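PDB 2E7V: transmembrane protease from Mus musculus, which is probably a membrane-anchored serine protease, represented here by its SEA domain, a module common in the extracellular parts of such proteins. Local coordinates for residues Y30-T42 / S52-K64. Numbering follows the deposited sequence.
Sequences YRTLSERIEAMIT and SEFIRTHVVKLRK
Glu38 reaches from the helix to the strand's backbone: its OE1 accepts the N-H of Val59 at 2.8 Å, a nearly straight bond (166°) made with the lone pair turned away from the other carboxylate oxygen. Its first torsion (chi1 -75°) turns CG to the strand, where CG and CD pass close to His58 CA, and the extended chain beyond CG carries OE1 on to Val59 N. A water donates to Glu38 OE1 at 2.6 Å and to Val59 O, so one carboxylate oxygen serves, directly and through water, both the N-H and the C=O of Val59. A second water joins the partners further along, accepting from Thr57 N and donating to Thr42 OG1. Thr42 OG1 itself donates to Glu38 O at 2.7 Å, on the opposite face of the carbonyl from the helical Thr42 N. Ser34 OG likewise donates back to Tyr30 O.

In the alpha/beta sandwich of the SEA domain, helix 28-46 packs on the mixed sheet. Its residues 30-42 run roughly antiparallel (147°) to residues 54-64, part of an outermost strand, with 7.7 Å between the local axes. Strand 68-78 pairs with that strand; Thr57 OG1 bonds to Val74 O there, while its CG2 faces Ile41 and Thr42.

Leu62 CD1 sits over the centre of the Tyr30 ring, a CH-pi contact 3.9 Å from the centroid, and also touches Leu33 CD2. Tyr30 swings its ring away from its own N (chi1 -172°), and that carries OH to Lys61 CA. Val59 CG2 meets Ile37 CG2 at 3.8 Å, whereas its CG1 lies against Ser34 OG. Beside Thr42, the Phe54 ring brings CE1 to the threonine methyl; it also stacks with Phe45.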
ATOM      1  N   TYR A  30     -11.581  -7.138  -7.256  1.00 13.29           N
ATOM      2  CA  TYR A  30     -10.208  -7.431  -6.854  1.00 12.62           C
ATOM      3  C   TYR A  30      -9.213  -6.619  -7.676  1.00 15.50           C
ATOM      4  O   TYR A  30      -8.363  -5.918  -7.129  1.00 13.30           O
ATOM      5  CB  TYR A  30      -9.926  -8.928  -7.034  1.00 16.47           C
ATOM      6  CG  TYR A  30      -8.595  -9.415  -6.488  1.00 21.15           C
ATOM      7  CD1 TYR A  30      -7.386  -9.031  -7.072  1.00 19.64           C
ATOM      8  CD2 TYR A  30      -8.550 -10.307  -5.417  1.00 22.26           C
ATOM      9  CE1 TYR A  30      -6.170  -9.530  -6.604  1.00 24.47           C
ATOM     10  CE2 TYR A  30      -7.341 -10.807  -4.945  1.00 23.73           C
ATOM     11  CZ  TYR A  30      -6.156 -10.420  -5.542  1.00 24.13           C
ATOM     12  OH  TYR A  30      -4.962 -10.947  -5.084  1.00 27.00           O
ATOM     13  N   ARG A  31      -9.330  -6.700  -8.994  1.00 13.94           N
ATOM     14  CA  ARG A  31      -8.404  -5.984  -9.863  1.00 17.11           C
ATOM     15  C   ARG A  31      -8.438  -4.458  -9.758  1.00 15.96           C
ATOM     16  O   ARG A  31      -7.382  -3.823  -9.815  1.00 17.27           O
ATOM     17  CB  ARG A  31      -8.598  -6.435 -11.316  1.00 16.39           C
ATOM     18  CG  ARG A  31      -8.181  -7.885 -11.519  1.00 24.43           C
ATOM     19  CD  ARG A  31      -8.353  -8.383 -12.943  1.00 30.58           C
ATOM     20  NE  ARG A  31      -7.986  -9.799 -13.041  1.00 35.23           N
ATOM     21  CZ  ARG A  31      -7.817 -10.462 -14.184  1.00 35.12           C
ATOM     22  NH1 ARG A  31      -7.979  -9.841 -15.347  1.00 38.64           N
ATOM     23  NH2 ARG A  31      -7.484 -11.746 -14.167  1.00 30.29           N
ATOM     24  N   THR A  32      -9.619  -3.866  -9.594  1.00 13.30           N
ATOM     25  CA  THR A  32      -9.712  -2.412  -9.495  1.00 15.61           C
ATOM     26  C   THR A  32      -9.181  -1.918  -8.150  1.00 16.08           C
ATOM     27  O   THR A  32      -8.540  -0.866  -8.076  1.00 14.29           O
ATOM     28  CB  THR A  32     -11.163  -1.894  -9.718  1.00 16.02           C
ATOM     29  OG1 THR A  32     -12.018  -2.369  -8.677  1.00 20.98           O
ATOM     30  CG2 THR A  32     -11.694  -2.374 -11.055  1.00 15.55           C
ATOM     31  N   LEU A  33      -9.431  -2.680  -7.088  1.00 14.41           N
ATOM     32  CA  LEU A  33      -8.917  -2.300  -5.779  1.00 15.45           C
ATOM     33  C   LEU A  33      -7.387  -2.476  -5.774  1.00 14.65           C
ATOM     34  O   LEU A  33      -6.664  -1.634  -5.242  1.00 15.85           O
ATOM     35  CB  LEU A  33      -9.540  -3.151  -4.667  1.00 10.57           C
ATOM     36  CG  LEU A  33      -8.903  -2.904  -3.295  1.00 15.48           C
ATOM     37  CD1 LEU A  33      -9.046  -1.423  -2.945  1.00 14.50           C
ATOM     38  CD2 LEU A  33      -9.543  -3.789  -2.232  1.00 10.27           C
ATOM     39  N   SER A  34      -6.905  -3.570  -6.363  1.00 12.17           N
ATOM     40  CA  SER A  34      -5.464  -3.827  -6.431  1.00 14.72           C
ATOM     41  C   SER A  34      -4.760  -2.762  -7.264  1.00 15.43           C
ATOM     42  O   SER A  34      -3.657  -2.326  -6.937  1.00 12.85           O
ATOM     43  CB  SER A  34      -5.187  -5.206  -7.045  1.00 14.37           C
ATOM     44  OG  SER A  34      -5.433  -6.229  -6.102  1.00 15.16           O
ATOM     45  N   GLU A  35      -5.419  -2.340  -8.334  1.00 15.94           N
ATOM     46  CA  GLU A  35      -4.869  -1.330  -9.225  1.00 18.95           C
ATOM     47  C   GLU A  35      -4.799   0.029  -8.530  1.00 15.71           C
ATOM     48  O   GLU A  35      -3.829   0.763  -8.701  1.00 12.37           O
ATOM     49  CB  GLU A  35      -5.726  -1.249 -10.490  1.00 23.22           C
ATOM     50  CG  GLU A  35      -5.359  -0.142 -11.445  1.00 31.78           C
ATOM     51  CD  GLU A  35      -6.231  -0.172 -12.683  1.00 39.97           C
ATOM     52  OE1 GLU A  35      -6.111  -1.138 -13.473  1.00 43.60           O
ATOM     53  OE2 GLU A  35      -7.045   0.763 -12.856  1.00 41.84           O
ATOM     54  N   ARG A  36      -5.821   0.357  -7.742  1.00 14.17           N
ATOM     55  CA  ARG A  36      -5.853   1.631  -7.020  1.00 14.14           C
ATOM     56  C   ARG A  36      -4.734   1.668  -5.979  1.00 13.07           C
ATOM     57  O   ARG A  36      -4.028   2.675  -5.830  1.00 13.47           O
ATOM     58  CB  ARG A  36      -7.215   1.821  -6.342  1.00 13.15           C
ATOM     59  CG  ARG A  36      -7.311   3.021  -5.391  1.00 19.68           C
ATOM     60  CD  ARG A  36      -6.928   4.337  -6.067  1.00 16.95           C
ATOM     61  NE  ARG A  36      -6.926   5.474  -5.138  1.00 17.05           N
ATOM     62  CZ  ARG A  36      -6.306   6.630  -5.383  1.00 19.96           C
ATOM     63  NH1 ARG A  36      -5.648   6.800  -6.520  1.00 16.87           N
ATOM     64  NH2 ARG A  36      -6.320   7.612  -4.485  1.00 20.28           N
ATOM     65  N   ILE A  37      -4.577   0.560  -5.264  1.00 12.76           N
ATOM     66  CA  ILE A  37      -3.539   0.441  -4.246  1.00 13.40           C
ATOM     67  C   ILE A  37      -2.142   0.562  -4.875  1.00 13.54           C
ATOM     68  O   ILE A  37      -1.259   1.246  -4.330  1.00 12.25           O
ATOM     69  CB  ILE A  37      -3.693  -0.906  -3.478  1.00 10.59           C
ATOM     70  CG1 ILE A  37      -4.933  -0.829  -2.578  1.00 11.57           C
ATOM     71  CG2 ILE A  37      -2.440  -1.194  -2.641  1.00  9.43           C
ATOM     72  CD1 ILE A  37      -5.381  -2.158  -2.013  1.00  9.95           C
ATOM     73  N   GLU A  38      -1.951  -0.080  -6.026  1.00 10.96           N
ATOM     74  CA  GLU A  38      -0.664  -0.025  -6.733  1.00 12.82           C
ATOM     75  C   GLU A  38      -0.358   1.386  -7.249  1.00 15.26           C
ATOM     76  O   GLU A  38       0.794   1.836  -7.234  1.00 13.39           O
ATOM     77  CB  GLU A  38      -0.659  -1.032  -7.898  1.00 12.91           C
ATOM     78  CG  GLU A  38      -0.502  -2.481  -7.426  1.00  8.46           C
ATOM     79  CD  GLU A  38      -0.870  -3.519  -8.478  1.00 15.27           C
ATOM     80  OE1 GLU A  38      -0.891  -4.725  -8.129  1.00 13.67           O
ATOM     81  OE2 GLU A  38      -1.137  -3.134  -9.644  1.00 13.53           O
ATOM     82  N   ALA A  39      -1.398   2.084  -7.695  1.00 13.29           N
ATOM     83  CA  ALA A  39      -1.246   3.444  -8.192  1.00 13.67           C
ATOM     84  C   ALA A  39      -0.863   4.386  -7.061  1.00 11.60           C
ATOM     85  O   ALA A  39      -0.030   5.275  -7.238  1.00 16.56           O
ATOM     86  CB  ALA A  39      -2.545   3.911  -8.826  1.00 14.46           C
ATOM     87  N   MET A  40      -1.484   4.193  -5.904  1.00 12.23           N
ATOM     88  CA  MET A  40      -1.226   5.022  -4.735  1.00 11.12           C
ATOM     89  C   MET A  40       0.217   4.885  -4.280  1.00 12.76           C
ATOM     90  O   MET A  40       0.907   5.883  -4.052  1.00 12.14           O
ATOM     91  CB  MET A  40      -2.184   4.651  -3.593  1.00  9.90           C
ATOM     92  CG  MET A  40      -3.641   5.076  -3.854  1.00 10.97           C
ATOM     93  SD  MET A  40      -4.770   4.701  -2.504  1.00  6.04           S
ATOM     94  CE  MET A  40      -4.117   5.803  -1.256  1.00  7.17           C
ATOM     95  N   ILE A  41       0.673   3.649  -4.136  1.00 12.74           N
ATOM     96  CA  ILE A  41       2.043   3.393  -3.706  1.00  9.93           C
ATOM     97  C   ILE A  41       3.023   3.951  -4.738  1.00 11.06           C
ATOM     98  O   ILE A  41       4.016   4.599  -4.379  1.00  9.97           O
ATOM     99  CB  ILE A  41       2.279   1.875  -3.493  1.00  7.69           C
ATOM    100  CG1 ILE A  41       1.505   1.410  -2.255  1.00 10.11           C
ATOM    101  CG2 ILE A  41       3.770   1.583  -3.324  1.00  9.86           C
ATOM    102  CD1 ILE A  41       1.440  -0.109  -2.101  1.00 15.94           C
ATOM    103  N   THR A  42       2.732   3.727  -6.015  1.00  8.36           N
ATOM    104  CA  THR A  42       3.599   4.218  -7.089  1.00 11.21           C
ATOM    105  C   THR A  42       3.707   5.746  -7.044  1.00 15.37           C
ATOM    106  O   THR A  42       4.806   6.295  -7.130  1.00 14.95           O
ATOM    107  CB  THR A  42       3.079   3.778  -8.481  1.00 14.15           C
ATOM    108  OG1 THR A  42       3.054   2.341  -8.547  1.00 12.62           O
ATOM    109  CG2 THR A  42       3.984   4.312  -9.599  1.00 14.86           C
ATOM    110  N   SER A  52      14.142   7.755  -7.930  1.00 16.55           N
ATOM    111  CA  SER A  52      15.055   7.155  -8.903  1.00 18.92           C
ATOM    112  C   SER A  52      15.323   5.676  -8.641  1.00 16.35           C
ATOM    113  O   SER A  52      15.780   4.966  -9.526  1.00 17.81           O
ATOM    114  CB  SER A  52      16.391   7.901  -8.914  1.00 20.92           C
ATOM    115  OG  SER A  52      17.112   7.668  -7.713  1.00 26.92           O
ATOM    116  N   GLU A  53      15.038   5.214  -7.429  1.00 16.92           N
ATOM    117  CA  GLU A  53      15.276   3.815  -7.076  1.00 15.21           C
ATOM    118  C   GLU A  53      14.050   2.908  -7.191  1.00 13.50           C
ATOM    119  O   GLU A  53      14.190   1.722  -7.464  1.00 15.69           O
ATOM    120  CB  GLU A  53      15.827   3.706  -5.647  1.00 15.95           C
ATOM    121  CG  GLU A  53      17.179   4.386  -5.395  1.00 23.48           C
ATOM    122  CD  GLU A  53      17.041   5.822  -4.928  1.00 28.49           C
ATOM    123  OE1 GLU A  53      18.070   6.433  -4.586  1.00 30.20           O
ATOM    124  OE2 GLU A  53      15.909   6.346  -4.899  1.00 31.76           O
ATOM    125  N   PHE A  54      12.858   3.446  -6.946  1.00 13.53           N
ATOM    126  CA  PHE A  54      11.632   2.648  -7.029  1.00 14.02           C
ATOM    127  C   PHE A  54      11.372   2.173  -8.463  1.00 13.43           C
ATOM    128  O   PHE A  54      11.371   2.974  -9.393  1.00 14.69           O
ATOM    129  CB  PHE A  54      10.440   3.470  -6.512  1.00 14.19           C
ATOM    130  CG  PHE A  54       9.097   2.791  -6.674  1.00 14.56           C
ATOM    131  CD1 PHE A  54       8.304   3.041  -7.795  1.00 17.50           C
ATOM    132  CD2 PHE A  54       8.628   1.899  -5.712  1.00 14.55           C
ATOM    133  CE1 PHE A  54       7.061   2.414  -7.957  1.00 17.64           C
ATOM    134  CE2 PHE A  54       7.384   1.268  -5.867  1.00 16.82           C
ATOM    135  CZ  PHE A  54       6.604   1.527  -6.994  1.00 16.78           C
ATOM    136  N   ILE A  55      11.171   0.870  -8.641  1.00 12.90           N
ATOM    137  CA  ILE A  55      10.911   0.325  -9.970  1.00 14.56           C
ATOM    138  C   ILE A  55       9.428   0.094 -10.190  1.00 13.65           C
ATOM    139  O   ILE A  55       8.848   0.654 -11.117  1.00 14.35           O
ATOM    140  CB  ILE A  55      11.669  -1.001 -10.215  1.00 16.69           C
ATOM    141  CG1 ILE A  55      13.176  -0.742 -10.173  1.00 17.61           C
ATOM    142  CG2 ILE A  55      11.292  -1.572 -11.602  1.00 16.66           C
ATOM    143  CD1 ILE A  55      14.015  -1.973 -10.383  1.00 20.01           C
ATOM    144  N   ARG A  56       8.814  -0.730  -9.342  1.00 11.19           N
ATOM    145  CA  ARG A  56       7.385  -0.996  -9.460  1.00 13.27           C
ATOM    146  C   ARG A  56       6.858  -1.779  -8.261  1.00 13.74           C
ATOM    147  O   ARG A  56       7.623  -2.362  -7.479  1.00 12.40           O
ATOM    148  CB  ARG A  56       7.087  -1.774 -10.743  1.00 15.73           C
ATOM    149  CG  ARG A  56       7.740  -3.137 -10.776  1.00 22.26           C
ATOM    150  CD  ARG A  56       7.424  -3.909 -12.044  1.00 24.44           C
ATOM    151  NE  ARG A  56       8.506  -4.848 -12.301  1.00 31.31           N
ATOM    152  CZ  ARG A  56       9.599  -4.551 -12.995  1.00 26.68           C
ATOM    153  NH1 ARG A  56       9.743  -3.343 -13.514  1.00 29.55           N
ATOM    154  NH2 ARG A  56      10.557  -5.454 -13.145  1.00 28.60           N
ATOM    155  N   THR A  57       5.539  -1.793  -8.130  1.00 13.59           N
ATOM    156  CA  THR A  57       4.891  -2.490  -7.030  1.00 13.84           C
ATOM    157  C   THR A  57       3.700  -3.308  -7.510  1.00 16.46           C
ATOM    158  O   THR A  57       3.171  -3.101  -8.609  1.00 13.12           O
ATOM    159  CB  THR A  57       4.402  -1.490  -5.972  1.00 13.84           C
ATOM    160  OG1 THR A  57       3.943  -2.193  -4.812  1.00 13.15           O
ATOM    161  CG2 THR A  57       3.261  -0.643  -6.528  1.00 11.87           C
ATOM    162  N   HIS A  58       3.280  -4.251  -6.680  1.00 16.33           N
ATOM    163  CA  HIS A  58       2.138  -5.066  -7.032  1.00 16.06           C
ATOM    164  C   HIS A  58       1.571  -5.799  -5.839  1.00 13.98           C
ATOM    165  O   HIS A  58       2.303  -6.280  -4.962  1.00 12.54           O
ATOM    166  CB  HIS A  58       2.501  -6.054  -8.148  1.00 18.62           C
ATOM    167  CG  HIS A  58       3.326  -7.222  -7.702  1.00 21.56           C
ATOM    168  ND1 HIS A  58       2.801  -8.488  -7.560  1.00 20.67           N
ATOM    169  CD2 HIS A  58       4.647  -7.328  -7.418  1.00 22.34           C
ATOM    170  CE1 HIS A  58       3.763  -9.326  -7.212  1.00 19.47           C
ATOM    171  NE2 HIS A  58       4.893  -8.649  -7.119  1.00 22.38           N
ATOM    172  N   VAL A  59       0.246  -5.834  -5.806  1.00 13.97           N
ATOM    173  CA  VAL A  59      -0.501  -6.508  -4.764  1.00 13.42           C
ATOM    174  C   VAL A  59      -0.402  -8.004  -5.091  1.00 15.65           C
ATOM    175  O   VAL A  59      -0.813  -8.439  -6.169  1.00 13.62           O
ATOM    176  CB  VAL A  59      -1.982  -6.034  -4.787  1.00 12.98           C
ATOM    177  CG1 VAL A  59      -2.845  -6.917  -3.903  1.00 10.52           C
ATOM    178  CG2 VAL A  59      -2.065  -4.579  -4.339  1.00 11.45           C
ATOM    179  N   VAL A  60       0.170  -8.782  -4.175  1.00 17.61           N
ATOM    180  CA  VAL A  60       0.317 -10.220  -4.397  1.00 20.06           C
ATOM    181  C   VAL A  60      -0.975 -10.929  -4.034  1.00 19.72           C
ATOM    182  O   VAL A  60      -1.260 -12.017  -4.526  1.00 19.57           O
ATOM    183  CB  VAL A  60       1.477 -10.804  -3.576  1.00 22.15           C
ATOM    184  CG1 VAL A  60       2.774 -10.126  -3.973  1.00 24.82           C
ATOM    185  CG2 VAL A  60       1.211 -10.629  -2.109  1.00 23.13           C
ATOM    186  N   LYS A  61      -1.748 -10.312  -3.150  1.00 20.76           N
ATOM    187  CA  LYS A  61      -3.034 -10.863  -2.768  1.00 20.97           C
ATOM    188  C   LYS A  61      -3.758 -10.008  -1.749  1.00 18.75           C
ATOM    189  O   LYS A  61      -3.144  -9.221  -1.014  1.00 18.03           O
ATOM    190  CB  LYS A  61      -2.892 -12.299  -2.258  1.00 24.26           C
ATOM    191  CG  LYS A  61      -2.644 -12.474  -0.787  1.00 25.19           C
ATOM    192  CD  LYS A  61      -2.966 -13.914  -0.402  1.00 29.30           C
ATOM    193  CE  LYS A  61      -4.401 -14.274  -0.787  1.00 34.71           C
ATOM    194  NZ  LYS A  61      -4.759 -15.700  -0.504  1.00 33.75           N
ATOM    195  N   LEU A  62      -5.079 -10.136  -1.754  1.00 16.70           N
ATOM    196  CA  LEU A  62      -5.947  -9.409  -0.843  1.00 16.38           C
ATOM    197  C   LEU A  62      -6.461 -10.442   0.127  1.00 15.82           C
ATOM    198  O   LEU A  62      -7.003 -11.470  -0.274  1.00 16.43           O
ATOM    199  CB  LEU A  62      -7.119  -8.778  -1.597  1.00 15.56           C
ATOM    200  CG  LEU A  62      -6.719  -7.673  -2.573  1.00 17.34           C
ATOM    201  CD1 LEU A  62      -7.944  -7.184  -3.346  1.00 14.02           C
ATOM    202  CD2 LEU A  62      -6.066  -6.529  -1.796  1.00 16.98           C
ATOM    203  N   ARG A  63      -6.277 -10.185   1.408  1.00 12.88           N
ATOM    204  CA  ARG A  63      -6.727 -11.133   2.396  1.00 18.88           C
ATOM    205  C   ARG A  63      -7.790 -10.517   3.259  1.00 17.51           C
ATOM    206  O   ARG A  63      -7.892  -9.297   3.385  1.00 17.32           O
ATOM    207  CB  ARG A  63      -5.544 -11.625   3.254  1.00 17.18           C
ATOM    208  CG  ARG A  63      -4.601 -12.542   2.493  1.00 25.17           C
ATOM    209  CD  ARG A  63      -3.446 -13.070   3.345  1.00 23.67           C
ATOM    210  NE  ARG A  63      -2.545 -12.006   3.778  1.00 23.99           N
ATOM    211  CZ  ARG A  63      -2.640 -11.359   4.936  1.00 22.86           C
ATOM    212  NH1 ARG A  63      -3.602 -11.665   5.799  1.00 23.23           N
ATOM    213  NH2 ARG A  63      -1.765 -10.407   5.236  1.00 23.90           N
ATOM    214  N   LYS A  64      -8.605 -11.382   3.833  1.00 20.80           N
ATOM    215  CA  LYS A  64      -9.661 -10.958   4.722  1.00 25.95           C
ATOM    216  C   LYS A  64      -9.192 -11.133   6.160  1.00 26.58           C
ATOM    217  O   LYS A  64      -8.729 -12.203   6.546  1.00 30.49           O
ATOM    218  CB  LYS A  64     -10.912 -11.801   4.466  1.00 27.62           C
ATOM    219  CG  LYS A  64     -11.857 -11.912   5.647  1.00 32.12           C
ATOM    220  CD  LYS A  64     -13.024 -12.843   5.329  1.00 36.71           C
ATOM    221  CE  LYS A  64     -12.534 -14.177   4.768  1.00 39.88           C
ATOM    222  NZ  LYS A  64     -11.447 -14.775   5.605  1.00 39.83           N
TER
HETATM  223  O   HOH W   1      -2.422  -6.872  -8.314  1.00 29.53           O
HETATM  224  O   HOH W   2       4.203   0.164  -9.934  1.00 14.99           O